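Local coordinates for succinate-semialdehyde dehydrogenase (Streptococcus pyogenes MGAS1882, PDB 4YWV), which probably oxidises succinic semialdehyde to succinate with a nicotinamide cofactor as hydride acceptor, at residues Y3-P8 and H15-M20; T122-A127 and P151-H156; V262-K267 and Y386-T391. All coordinates share one frame; numbering follows the deposited sequence.

Interaction 1: Y3-P8 and H15-M20. With SSN (4-oxobutanoic acid), chain D.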
ATOM      1  N   TYR A   3      -3.566  25.714  16.761  1.00 35.29           N
ATOM      2  CA  TYR A   3      -2.164  25.339  16.870  1.00 33.76           C
ATOM      3  C   TYR A   3      -1.547  26.251  17.905  1.00 34.49           C
ATOM      4  O   TYR A   3      -1.593  27.472  17.769  1.00 36.24           O
ATOM      5  CB  TYR A   3      -1.472  25.498  15.524  1.00 31.96           C
ATOM      6  CG  TYR A   3      -1.950  24.470  14.542  1.00 29.96           C
ATOM      7  CD1 TYR A   3      -3.181  24.607  13.908  1.00 27.42           C
ATOM      8  CD2 TYR A   3      -1.204  23.324  14.299  1.00 29.44           C
ATOM      9  CE1 TYR A   3      -3.661  23.626  13.060  1.00 29.82           C
ATOM     10  CE2 TYR A   3      -1.671  22.329  13.448  1.00 31.16           C
ATOM     11  CZ  TYR A   3      -2.902  22.485  12.833  1.00 30.59           C
ATOM     12  OH  TYR A   3      -3.374  21.494  12.007  1.00 29.31           O
ATOM     13  N   GLN A   4      -0.944  25.663  18.930  1.00 33.96           N
ATOM     14  CA  GLN A   4      -0.414  26.473  20.005  1.00 33.78           C
ATOM     15  C   GLN A   4       0.681  25.793  20.816  1.00 33.54           C
ATOM     16  O   GLN A   4       0.548  24.631  21.200  1.00 35.24           O
ATOM     17  CB  GLN A   4      -1.600  26.828  20.902  1.00 33.75           C
ATOM     18  CG  GLN A   4      -1.393  27.923  21.902  1.00 38.51           C
ATOM     19  CD  GLN A   4      -2.727  28.463  22.416  1.00 41.79           C
ATOM     20  OE1 GLN A   4      -3.533  27.722  22.988  1.00 42.83           O
ATOM     21  NE2 GLN A   4      -2.968  29.756  22.202  1.00 39.79           N
ATOM     22  N   THR A   5       1.766  26.518  21.069  1.00 33.08           N
ATOM     23  CA  THR A   5       2.865  25.993  21.881  1.00 33.01           C
ATOM     24  C   THR A   5       2.603  26.298  23.356  1.00 33.19           C
ATOM     25  O   THR A   5       2.597  27.459  23.772  1.00 32.49           O
ATOM     26  CB  THR A   5       4.229  26.632  21.520  1.00 31.93           C
ATOM     27  OG1 THR A   5       4.684  26.129  20.260  1.00 32.09           O
ATOM     28  CG2 THR A   5       5.266  26.305  22.591  1.00 29.84           C
ATOM     29  N   ILE A   6       2.387  25.247  24.135  1.00 33.75           N
ATOM     30  CA  ILE A   6       2.145  25.379  25.560  1.00 34.33           C
ATOM     31  C   ILE A   6       3.150  24.491  26.281  1.00 35.00           C
ATOM     32  O   ILE A   6       2.964  23.278  26.357  1.00 35.35           O
ATOM     33  CB  ILE A   6       0.733  24.910  25.939  1.00 34.41           C
ATOM     34  CG1 ILE A   6      -0.305  25.631  25.081  1.00 34.54           C
ATOM     35  CG2 ILE A   6       0.484  25.186  27.407  1.00 34.75           C
ATOM     36  CD1 ILE A   6      -1.746  25.259  25.419  1.00 32.76           C
ATOM     37  N   TYR A   7       4.211  25.101  26.807  1.00 35.20           N
ATOM     38  CA  TYR A   7       5.258  24.368  27.514  1.00 35.00           C
ATOM     39  C   TYR A   7       4.645  23.436  28.566  1.00 35.42           C
ATOM     40  O   TYR A   7       4.018  23.886  29.523  1.00 35.97           O
ATOM     41  CB  TYR A   7       6.223  25.366  28.157  1.00 32.51           C
ATOM     42  CG  TYR A   7       7.528  24.772  28.641  1.00 32.45           C
ATOM     43  CD1 TYR A   7       7.984  23.533  28.172  1.00 30.97           C
ATOM     44  CD2 TYR A   7       8.329  25.469  29.546  1.00 32.61           C
ATOM     45  CE1 TYR A   7       9.209  23.005  28.598  1.00 30.47           C
ATOM     46  CE2 TYR A   7       9.551  24.956  29.976  1.00 32.96           C
ATOM     47  CZ  TYR A   7       9.987  23.726  29.502  1.00 32.85           C
ATOM     48  OH  TYR A   7      11.192  23.231  29.951  1.00 31.06           O
ATOM     49  N   PRO A   8       4.818  22.114  28.396  1.00 35.72           N
ATOM     50  CA  PRO A   8       4.264  21.133  29.335  1.00 35.65           C
ATOM     51  C   PRO A   8       4.791  21.248  30.764  1.00 36.52           C
ATOM     52  O   PRO A   8       4.122  20.833  31.716  1.00 35.91           O
ATOM     53  CB  PRO A   8       4.627  19.792  28.692  1.00 35.69           C
ATOM     54  CG  PRO A   8       4.728  20.120  27.238  1.00 34.44           C
ATOM     55  CD  PRO A   8       5.458  21.436  27.256  1.00 34.54           C
ATOM     56  N   HIS A  15       3.419  30.420  22.175  1.00 44.09           N
ATOM     57  CA  HIS A  15       3.144  30.851  20.804  1.00 46.09           C
ATOM     58  C   HIS A  15       1.749  30.439  20.373  1.00 45.49           C
ATOM     59  O   HIS A  15       1.256  29.375  20.750  1.00 44.74           O
ATOM     60  CB  HIS A  15       4.096  30.196  19.790  1.00 50.26           C
ATOM     61  CG  HIS A  15       5.554  30.421  20.049  1.00 56.38           C
ATOM     62  ND1 HIS A  15       6.123  31.676  20.094  1.00 59.05           N
ATOM     63  CD2 HIS A  15       6.573  29.539  20.199  1.00 56.63           C
ATOM     64  CE1 HIS A  15       7.430  31.558  20.257  1.00 59.88           C
ATOM     65  NE2 HIS A  15       7.728  30.272  20.323  1.00 60.35           N
ATOM     66  N   THR A  16       1.116  31.281  19.573  1.00 44.24           N
ATOM     67  CA  THR A  16      -0.183  30.940  19.017  1.00 43.79           C
ATOM     68  C   THR A  16       0.016  31.212  17.539  1.00 42.69           C
ATOM     69  O   THR A  16       0.638  32.210  17.173  1.00 43.73           O
ATOM     70  CB  THR A  16      -1.328  31.816  19.554  1.00 43.66           C
ATOM     71  OG1 THR A  16      -1.362  31.752  20.985  1.00 43.29           O
ATOM     72  CG2 THR A  16      -2.656  31.294  19.030  1.00 43.72           C
ATOM     73  N   PHE A  17      -0.463  30.315  16.690  1.00 40.69           N
ATOM     74  CA  PHE A  17      -0.302  30.500  15.258  1.00 40.73           C
ATOM     75  C   PHE A  17      -1.654  30.520  14.575  1.00 40.90           C
ATOM     76  O   PHE A  17      -2.539  29.740  14.925  1.00 39.60           O
ATOM     77  CB  PHE A  17       0.540  29.373  14.657  1.00 41.31           C
ATOM     78  CG  PHE A  17       1.912  29.252  15.246  1.00 43.00           C
ATOM     79  CD1 PHE A  17       2.133  28.476  16.383  1.00 43.56           C
ATOM     80  CD2 PHE A  17       2.997  29.897  14.653  1.00 44.44           C
ATOM     81  CE1 PHE A  17       3.416  28.337  16.919  1.00 43.31           C
ATOM     82  CE2 PHE A  17       4.286  29.769  15.177  1.00 44.21           C
ATOM     83  CZ  PHE A  17       4.497  28.986  16.313  1.00 45.08           C
ATOM     84  N   ASP A  18      -1.815  31.406  13.599  1.00 41.34           N
ATOM     85  CA  ASP A  18      -3.082  31.494  12.883  1.00 41.57           C
ATOM     86  C   ASP A  18      -3.202  30.312  11.933  1.00 38.92           C
ATOM     87  O   ASP A  18      -2.213  29.906  11.313  1.00 37.99           O
ATOM     88  CB  ASP A  18      -3.178  32.793  12.061  1.00 47.30           C
ATOM     89  CG  ASP A  18      -2.990  34.056  12.901  1.00 52.48           C
ATOM     90  OD1 ASP A  18      -3.613  34.167  13.985  1.00 56.09           O
ATOM     91  OD2 ASP A  18      -2.223  34.945  12.459  1.00 53.75           O
ATOM     92  N   ASN A  19      -4.405  29.755  11.826  1.00 35.66           N
ATOM     93  CA  ASN A  19      -4.638  28.642  10.916  1.00 33.64           C
ATOM     94  C   ASN A  19      -4.533  29.139   9.486  1.00 32.22           C
ATOM     95  O   ASN A  19      -4.893  30.273   9.188  1.00 34.56           O
ATOM     96  CB  ASN A  19      -6.023  28.047  11.135  1.00 33.91           C
ATOM     97  CG  ASN A  19      -6.035  27.004  12.220  1.00 34.78           C
ATOM     98  OD1 ASN A  19      -5.484  27.209  13.302  1.00 31.23           O
ATOM     99  ND2 ASN A  19      -6.665  25.868  11.937  1.00 34.96           N
ATOM    100  N   MET A  20      -4.038  28.279   8.609  1.00 31.99           N
ATOM    101  CA  MET A  20      -3.875  28.593   7.196  1.00 31.59           C
ATOM    102  C   MET A  20      -5.233  28.814   6.541  1.00 30.99           C
ATOM    103  O   MET A  20      -6.195  28.103   6.833  1.00 30.65           O
ATOM    104  CB  MET A  20      -3.137  27.444   6.505  1.00 30.75           C
ATOM    105  CG  MET A  20      -2.920  27.624   5.025  1.00 32.07           C
ATOM    106  SD  MET A  20      -1.987  26.236   4.321  1.00 35.30           S
ATOM    107  CE  MET A  20      -0.383  26.991   4.061  1.00 31.74           C
TER
HETATM  108  C1  SSN D 502      -4.031  17.287  16.328  1.00 35.09           C
HETATM  109  O1  SSN D 502      -3.372  16.294  15.916  1.00 34.12           O
HETATM  110  C2  SSN D 502      -4.050  18.599  15.581  1.00 37.13           C
HETATM  111  O2  SSN D 502      -4.693  17.217  17.381  1.00 34.08           O
HETATM  112  C3  SSN D 502      -5.488  19.045  15.356  1.00 38.98           C
HETATM  113  C4  SSN D 502      -5.536  20.457  14.778  1.00 38.99           C
HETATM  114  O4  SSN D 502      -6.553  20.918  14.283  1.00 38.78           O
HETATM  115  O   HOH W   1      -4.385  27.939  15.614  1.00 29.41           O
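The N-terminal beta hairpin, strands 4-7 and 12-16, sets Y3, Q4 and T5 against F17, T16 and H15 in antiparallel register. Q4 and T16 form a non-hydrogen-bonded pair, T5 and H15 a hydrogen-bonded one in which T5 N donates to H15 O at 2.9 Å and the return bond from H15 N to T5 O is weak. Beyond the paired residues, F17 N donates to Y3 O at 3.2 Å. On one face of the hairpin the side chains of Q4 and T16 lie alongside each other. With CG anti to the backbone N (chi1 -166°) and the chain extended beyond it, the glutamine brings NE2 to T16 OG1 at 2.8 Å. The bond is fairly straight (164°) and the hydroxyl oxygen lies in the amide plane, an arrangement that fixes the rotation of the amide. On the other face T5 OG1, which is hydrogen-bonded to D73, meets the imidazole of H15 at its edge, 3.9 Å from CD2. Nearer the loop that follows, the amide of N19 crosses the Y3 side chain, its plane turned 61° from the ring; N19 OD1 comes to the ring edge, 3.5 Å from Y3 CD1. A water accepts from Y3 N at 2.6 Å and donates to both F17 O and N19 OD1, linking the backbone of Y3 to F17 and N19. The Y3 hydroxyl, bonded to I186 O, stands 3.7 Å from C4 of the 4-oxobutanoic acid of chain D. The arrangement is that of a two-stranded antiparallel hairpin, here with Y3 directed toward a bound ligand.

Interaction 2: T122-A127 and P151-H156. With SSN (4-oxobutanoic acid), chain D.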
ATOM      1  N   THR A 122       5.368  10.317  -8.123  1.00 26.92           N
ATOM      2  CA  THR A 122       3.943  10.276  -8.461  1.00 26.96           C
ATOM      3  C   THR A 122       3.251  11.624  -8.286  1.00 26.31           C
ATOM      4  O   THR A 122       2.345  11.966  -9.044  1.00 26.65           O
ATOM      5  CB  THR A 122       3.183   9.191  -7.636  1.00 28.16           C
ATOM      6  OG1 THR A 122       3.562   9.269  -6.257  1.00 30.70           O
ATOM      7  CG2 THR A 122       3.497   7.789  -8.166  1.00 28.30           C
ATOM      8  N   GLY A 123       3.683  12.391  -7.292  1.00 25.63           N
ATOM      9  CA  GLY A 123       3.086  13.691  -7.069  1.00 25.10           C
ATOM     10  C   GLY A 123       3.308  14.227  -5.668  1.00 26.66           C
ATOM     11  O   GLY A 123       4.289  13.887  -4.993  1.00 27.37           O
ATOM     12  N   VAL A 124       2.377  15.072  -5.240  1.00 24.55           N
ATOM     13  CA  VAL A 124       2.412  15.698  -3.933  1.00 23.44           C
ATOM     14  C   VAL A 124       1.903  14.726  -2.876  1.00 24.58           C
ATOM     15  O   VAL A 124       0.843  14.110  -3.027  1.00 25.43           O
ATOM     16  CB  VAL A 124       1.541  16.973  -3.933  1.00 23.13           C
ATOM     17  CG1 VAL A 124       1.591  17.652  -2.590  1.00 23.05           C
ATOM     18  CG2 VAL A 124       2.031  17.916  -5.013  1.00 21.97           C
ATOM     19  N   ILE A 125       2.668  14.579  -1.804  1.00 25.62           N
ATOM     20  CA  ILE A 125       2.281  13.672  -0.735  1.00 25.60           C
ATOM     21  C   ILE A 125       1.889  14.428   0.522  1.00 25.61           C
ATOM     22  O   ILE A 125       2.540  15.399   0.908  1.00 26.42           O
ATOM     23  CB  ILE A 125       3.431  12.703  -0.370  1.00 25.62           C
ATOM     24  CG1 ILE A 125       3.782  11.839  -1.574  1.00 25.20           C
ATOM     25  CG2 ILE A 125       3.016  11.824   0.808  1.00 25.65           C
ATOM     26  CD1 ILE A 125       2.610  11.027  -2.109  1.00 25.25           C
ATOM     27  N   LEU A 126       0.816  13.981   1.156  1.00 24.43           N
ATOM     28  CA  LEU A 126       0.374  14.596   2.387  1.00 23.60           C
ATOM     29  C   LEU A 126       0.931  13.761   3.517  1.00 24.24           C
ATOM     30  O   LEU A 126       0.856  12.539   3.487  1.00 25.34           O
ATOM     31  CB  LEU A 126      -1.150  14.614   2.487  1.00 21.48           C
ATOM     32  CG  LEU A 126      -1.658  14.892   3.905  1.00 20.88           C
ATOM     33  CD1 LEU A 126      -1.074  16.212   4.396  1.00 18.48           C
ATOM     34  CD2 LEU A 126      -3.184  14.923   3.930  1.00 18.38           C
ATOM     35  N   ALA A 127       1.494  14.429   4.514  1.00 25.52           N
ATOM     36  CA  ALA A 127       2.046  13.740   5.658  1.00 24.54           C
ATOM     37  C   ALA A 127       1.343  14.248   6.899  1.00 25.28           C
ATOM     38  O   ALA A 127       1.262  15.452   7.128  1.00 26.50           O
ATOM     39  CB  ALA A 127       3.548  13.995   5.760  1.00 22.70           C
ATOM     40  N   PRO A 151       6.851  16.300  -3.918  1.00 22.78           N
ATOM     41  CA  PRO A 151       6.789  17.432  -2.989  1.00 23.77           C
ATOM     42  C   PRO A 151       5.918  16.994  -1.814  1.00 24.95           C
ATOM     43  O   PRO A 151       5.110  16.074  -1.950  1.00 24.82           O
ATOM     44  CB  PRO A 151       6.133  18.533  -3.821  1.00 23.18           C
ATOM     45  CG  PRO A 151       6.551  18.209  -5.208  1.00 22.58           C
ATOM     46  CD  PRO A 151       6.395  16.700  -5.259  1.00 23.26           C
ATOM     47  N   MET A 152       6.067  17.643  -0.667  1.00 25.72           N
ATOM     48  CA  MET A 152       5.278  17.244   0.489  1.00 27.22           C
ATOM     49  C   MET A 152       4.519  18.361   1.215  1.00 25.70           C
ATOM     50  O   MET A 152       4.961  19.507   1.260  1.00 25.94           O
ATOM     51  CB  MET A 152       6.197  16.517   1.474  1.00 31.32           C
ATOM     52  CG  MET A 152       5.486  15.831   2.622  1.00 35.01           C
ATOM     53  SD  MET A 152       6.650  14.934   3.652  1.00 37.39           S
ATOM     54  CE  MET A 152       6.675  13.348   2.778  1.00 39.75           C
ATOM     55  N   VAL A 153       3.351  18.016   1.751  1.00 24.62           N
ATOM     56  CA  VAL A 153       2.547  18.950   2.541  1.00 24.06           C
ATOM     57  C   VAL A 153       2.363  18.254   3.886  1.00 25.26           C
ATOM     58  O   VAL A 153       2.003  17.071   3.953  1.00 24.90           O
ATOM     59  CB  VAL A 153       1.167  19.295   1.896  1.00 23.10           C
ATOM     60  CG1 VAL A 153       1.391  20.178   0.687  1.00 19.45           C
ATOM     61  CG2 VAL A 153       0.399  18.030   1.522  1.00 19.98           C
ATOM     62  N   LEU A 154       2.636  18.996   4.953  1.00 24.76           N
ATOM     63  CA  LEU A 154       2.593  18.457   6.297  1.00 24.15           C
ATOM     64  C   LEU A 154       1.521  19.006   7.203  1.00 24.55           C
ATOM     65  O   LEU A 154       1.326  20.219   7.301  1.00 23.73           O
ATOM     66  CB  LEU A 154       3.955  18.674   6.968  1.00 24.53           C
ATOM     67  CG  LEU A 154       4.048  18.520   8.490  1.00 25.98           C
ATOM     68  CD1 LEU A 154       3.839  17.062   8.882  1.00 25.29           C
ATOM     69  CD2 LEU A 154       5.409  19.017   8.963  1.00 25.21           C
ATOM     70  N   LYS A 155       0.841  18.082   7.876  1.00 24.58           N
ATOM     71  CA  LYS A 155      -0.189  18.411   8.844  1.00 22.96           C
ATOM     72  C   LYS A 155       0.375  17.808  10.117  1.00 23.57           C
ATOM     73  O   LYS A 155       0.311  16.601  10.319  1.00 24.33           O
ATOM     74  CB  LYS A 155      -1.506  17.739   8.480  1.00 23.63           C
ATOM     75  CG  LYS A 155      -2.708  18.290   9.220  1.00 24.15           C
ATOM     76  CD  LYS A 155      -2.664  17.945  10.688  1.00 23.06           C
ATOM     77  CE  LYS A 155      -3.846  18.525  11.423  1.00 20.93           C
ATOM     78  NZ  LYS A 155      -3.559  18.566  12.875  1.00 17.99           N
ATOM     79  N   HIS A 156       0.963  18.653  10.955  1.00 24.59           N
ATOM     80  CA  HIS A 156       1.566  18.208  12.198  1.00 24.81           C
ATOM     81  C   HIS A 156       0.591  18.344  13.360  1.00 24.29           C
ATOM     82  O   HIS A 156      -0.469  18.964  13.232  1.00 21.91           O
ATOM     83  CB  HIS A 156       2.821  19.030  12.498  1.00 25.37           C
ATOM     84  CG  HIS A 156       3.927  18.229  13.102  1.00 28.50           C
ATOM     85  ND1 HIS A 156       3.698  17.148  13.927  1.00 31.09           N
ATOM     86  CD2 HIS A 156       5.272  18.332  12.984  1.00 28.98           C
ATOM     87  CE1 HIS A 156       4.855  16.618  14.288  1.00 29.92           C
ATOM     88  NE2 HIS A 156       5.824  17.317  13.730  1.00 29.48           N
TER
HETATM   89  C1  SSN D 502      -4.031  17.287  16.328  1.00 35.09           C
HETATM   90  O1  SSN D 502      -3.372  16.294  15.916  1.00 34.12           O
HETATM   91  C2  SSN D 502      -4.050  18.599  15.581  1.00 37.13           C
HETATM   92  O2  SSN D 502      -4.693  17.217  17.381  1.00 34.08           O
HETATM   93  C3  SSN D 502      -5.488  19.045  15.356  1.00 38.98           C
HETATM   94  C4  SSN D 502      -5.536  20.457  14.778  1.00 38.99           C
HETATM   95  O4  SSN D 502      -6.553  20.918  14.283  1.00 38.78           O
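I125, L126 and A127 pair in parallel with M152, V153 and L154, the two strands running 16° apart. Four backbone bonds join them: I125 N to P151 O, V153 N to I125 O, A127 N to V153 O and K155 N to A127 O, the third measuring 2.7 Å from N to O. Side chains of L126 and V153 share one face of the sheet and cross at about a right angle. A chi1 of 164° carries L126 CD1 across to V153, 3.7 Å from CG2 and also close to V153 O (3.2 Å). V153 itself places CG2 between its backbone N and carbonyl carbon, where this methyl comes within 3.4 Å of I125 O; its other methyl, CG1, reaches back along the strands to V124 CG1 at 4.1 Å. On the face carrying I125, A127, M152 and L154, the methionine reaches across to A127 and I125. Its chain is extended as far as SD, which packs on A127 CB at 3.9 Å, and then bends at chi3 (-88°), bringing CE to within 4.4 Å of I125 CG2. A127 CB is thus met by the thioether on one flank, while L154 CD1 stands 3.5 Å from A127 O. K155 bends at chi2 and directs its amine away from strand 124-128 toward the 4-oxobutanoic acid of chain D, although the exact place of the amine is doubtful. These strands and helix 134-148 make a beta-alpha-beta unit: that helix covers M152 and L154, helices 22-41 and 188-196 pack on V153 and L126 from the other face, and strand 200-206 flanks strand 124-128 while 181-183 flanks 152-155.

Interaction 3: V262-K267 and Y386-T391. With SSN (4-oxobutanoic acid), chain C.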
ATOM      1  N   VAL A 262       5.993   6.397  23.419  1.00 26.04           N
ATOM      2  CA  VAL A 262       6.637   5.874  22.234  1.00 26.44           C
ATOM      3  C   VAL A 262       5.808   4.695  21.755  1.00 27.97           C
ATOM      4  O   VAL A 262       5.515   3.769  22.519  1.00 27.27           O
ATOM      5  CB  VAL A 262       8.052   5.383  22.567  1.00 27.32           C
ATOM      6  CG1 VAL A 262       8.805   5.027  21.289  1.00 27.56           C
ATOM      7  CG2 VAL A 262       8.789   6.445  23.361  1.00 27.66           C
ATOM      8  N   CYS A 263       5.421   4.732  20.488  1.00 28.97           N
ATOM      9  CA  CYS A 263       4.628   3.658  19.930  1.00 30.47           C
ATOM     10  C   CYS A 263       5.327   2.319  20.130  1.00 29.66           C
ATOM     11  O   CYS A 263       4.664   1.304  20.332  1.00 30.23           O
ATOM     12  CB  CYS A 263       4.353   3.930  18.456  1.00 31.89           C
ATOM     13  SG  CYS A 263       3.292   5.377  18.223  1.00 39.17           S
ATOM     14  N   THR A 264       6.658   2.314  20.103  1.00 27.89           N
ATOM     15  CA  THR A 264       7.391   1.073  20.309  1.00 27.50           C
ATOM     16  C   THR A 264       7.961   0.926  21.718  1.00 28.47           C
ATOM     17  O   THR A 264       8.832   0.090  21.974  1.00 28.92           O
ATOM     18  CB  THR A 264       8.524   0.884  19.274  1.00 28.08           C
ATOM     19  OG1 THR A 264       9.207   2.125  19.057  1.00 29.46           O
ATOM     20  CG2 THR A 264       7.952   0.364  17.967  1.00 26.20           C
ATOM     21  N   SER A 265       7.476   1.745  22.638  1.00 27.52           N
ATOM     22  CA  SER A 265       7.907   1.632  24.018  1.00 27.51           C
ATOM     23  C   SER A 265       7.584   0.197  24.448  1.00 28.50           C
ATOM     24  O   SER A 265       6.676  -0.431  23.900  1.00 27.07           O
ATOM     25  CB  SER A 265       7.124   2.609  24.887  1.00 26.76           C
ATOM     26  OG  SER A 265       7.411   2.393  26.252  1.00 29.65           O
ATOM     27  N   SER A 266       8.325  -0.333  25.412  1.00 28.60           N
ATOM     28  CA  SER A 266       8.064  -1.692  25.876  1.00 29.75           C
ATOM     29  C   SER A 266       6.914  -1.648  26.881  1.00 31.20           C
ATOM     30  O   SER A 266       7.138  -1.583  28.086  1.00 33.14           O
ATOM     31  CB  SER A 266       9.323  -2.276  26.519  1.00 28.45           C
ATOM     32  OG  SER A 266      10.340  -2.498  25.549  1.00 28.88           O
ATOM     33  N   LYS A 267       5.680  -1.705  26.379  1.00 30.56           N
ATOM     34  CA  LYS A 267       4.498  -1.615  27.231  1.00 28.25           C
ATOM     35  C   LYS A 267       4.015  -2.878  27.947  1.00 27.98           C
ATOM     36  O   LYS A 267       3.306  -2.788  28.950  1.00 26.37           O
ATOM     37  CB  LYS A 267       3.347  -1.016  26.428  1.00 28.15           C
ATOM     38  CG  LYS A 267       3.697   0.316  25.792  1.00 27.07           C
ATOM     39  CD  LYS A 267       2.451   1.028  25.318  1.00 28.21           C
ATOM     40  CE  LYS A 267       2.804   2.278  24.551  1.00 27.45           C
ATOM     41  NZ  LYS A 267       3.556   1.934  23.316  1.00 31.22           N
ATOM     42  N   TYR A 386      -2.583  -5.089  18.521  1.00 26.90           N
ATOM     43  CA  TYR A 386      -1.446  -4.379  17.948  1.00 27.03           C
ATOM     44  C   TYR A 386      -0.341  -5.355  17.540  1.00 28.37           C
ATOM     45  O   TYR A 386      -0.328  -6.515  17.966  1.00 27.93           O
ATOM     46  CB  TYR A 386      -0.895  -3.388  18.971  1.00 28.01           C
ATOM     47  CG  TYR A 386      -1.881  -2.328  19.402  1.00 28.84           C
ATOM     48  CD1 TYR A 386      -2.079  -1.176  18.636  1.00 27.13           C
ATOM     49  CD2 TYR A 386      -2.607  -2.466  20.587  1.00 29.38           C
ATOM     50  CE1 TYR A 386      -2.965  -0.187  19.045  1.00 27.77           C
ATOM     51  CE2 TYR A 386      -3.499  -1.482  21.006  1.00 29.61           C
ATOM     52  CZ  TYR A 386      -3.668  -0.343  20.232  1.00 30.25           C
ATOM     53  OH  TYR A 386      -4.502   0.657  20.676  1.00 32.18           O
ATOM     54  N   GLY A 387       0.586  -4.872  16.718  1.00 27.34           N
ATOM     55  CA  GLY A 387       1.694  -5.696  16.264  1.00 26.99           C
ATOM     56  C   GLY A 387       2.766  -4.811  15.649  1.00 26.64           C
ATOM     57  O   GLY A 387       3.143  -4.972  14.486  1.00 25.40           O
ATOM     58  N   LEU A 388       3.264  -3.872  16.443  1.00 26.31           N
ATOM     59  CA  LEU A 388       4.272  -2.945  15.964  1.00 24.96           C
ATOM     60  C   LEU A 388       5.672  -3.460  16.211  1.00 24.75           C
ATOM     61  O   LEU A 388       6.304  -3.994  15.308  1.00 25.51           O
ATOM     62  CB  LEU A 388       4.098  -1.581  16.630  1.00 24.31           C
ATOM     63  CG  LEU A 388       4.988  -0.471  16.078  1.00 23.38           C
ATOM     64  CD1 LEU A 388       4.743  -0.317  14.588  1.00 23.20           C
ATOM     65  CD2 LEU A 388       4.695   0.821  16.803  1.00 23.59           C
ATOM     66  N   GLY A 389       6.156  -3.308  17.437  1.00 23.65           N
ATOM     67  CA  GLY A 389       7.495  -3.764  17.742  1.00 22.61           C
ATOM     68  C   GLY A 389       7.521  -4.910  18.725  1.00 24.89           C
ATOM     69  O   GLY A 389       6.688  -5.816  18.668  1.00 27.62           O
ATOM     70  N   GLY A 390       8.478  -4.863  19.642  1.00 23.45           N
ATOM     71  CA  GLY A 390       8.610  -5.920  20.621  1.00 23.65           C
ATOM     72  C   GLY A 390      10.070  -6.278  20.839  1.00 23.15           C
ATOM     73  O   GLY A 390      10.926  -6.028  19.986  1.00 24.55           O
ATOM     74  N   THR A 391      10.350  -6.867  21.991  1.00 23.04           N
ATOM     75  CA  THR A 391      11.705  -7.253  22.354  1.00 24.26           C
ATOM     76  C   THR A 391      11.711  -8.668  22.888  1.00 25.61           C
ATOM     77  O   THR A 391      10.748  -9.106  23.514  1.00 27.59           O
ATOM     78  CB  THR A 391      12.265  -6.319  23.460  1.00 22.64           C
ATOM     79  OG1 THR A 391      12.618  -5.059  22.884  1.00 21.25           O
ATOM     80  CG2 THR A 391      13.481  -6.937  24.141  1.00 20.41           C
TER
HETATM   81  C1  SSN C 501       7.342   5.947  17.736  1.00 60.31           C
HETATM   82  O1  SSN C 501       8.099   4.932  17.762  1.00 60.69           O
HETATM   83  C2  SSN C 501       7.043   6.667  16.441  1.00 59.94           C
HETATM   84  O2  SSN C 501       6.819   6.368  18.794  1.00 59.72           O
HETATM   85  C3  SSN C 501       5.640   6.313  15.984  1.00 59.67           C
HETATM   86  C4  SSN C 501       5.730   5.419  14.756  1.00 59.31           C
HETATM   87  O4  SSN C 501       4.840   4.634  14.464  1.00 58.31           O
HETATM   88  O   HOH W   2       9.536  -2.422  21.220  1.00 31.49           O
HETATM   89  O   HOH W   3      10.004  -3.990  23.218  1.00 30.35           O
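Loop 262-267 begins with a type I turn from V262 to S265, closed by S265 N to V262 O at 2.8 Å, and continues into an inverse gamma turn centred on S266. C263-S266 and L388-T391 run 22° apart, with T264 and G389 nearest, their CA atoms separated by 5.5 Å. K267 curls back to V262 O, which thereby accepts two bonds. Between the segments, one water receives a weak bond from G390 N and donates to T264 O; a second joins S266 OG to T391 OG1, the latter being also hydrogen-bonded to S416 O. The loop connects helix 244-256 to strand 268-272, and C263 probably corresponds to the nucleophilic cysteine of aldehyde dehydrogenases. The first torsion of L388 (-173°) points its side chain at this loop, where CD2 meets T264 CG2 and C263 CB, both at 3.5 Å. T264 crosses it at about a right angle; its chi1 of 42° turns CG2 onto the leucine and OG1 to the 4-oxobutanoic acid of chain C, whose O1 it bonds weakly. C263 N donates to O2 of the same ligand at 2.7 Å, while C263 SG lies 3.4 Å from its C3.

Interactions 1 and 2 meet at one ligand, the 4-oxobutanoic acid of chain D: Y3 OH and K155 NZ, 3.1 Å apart and weakly bonded, both border it, the exact position of the lysine amine being doubtful, although the centres of the two interactions are 21 Å apart. Because interaction 2 belongs to the sheet that in this family carries the dinucleotide, this molecule probably occupies part of the cofactor site. Interaction 3 stands apart, its nearest atoms about 14 Å from interaction 1 and about 12 Å from interaction 2, and holds the molecule of chain C. The side chain of C263 is about 13 Å from the chain D ligand, which fits two separate pockets.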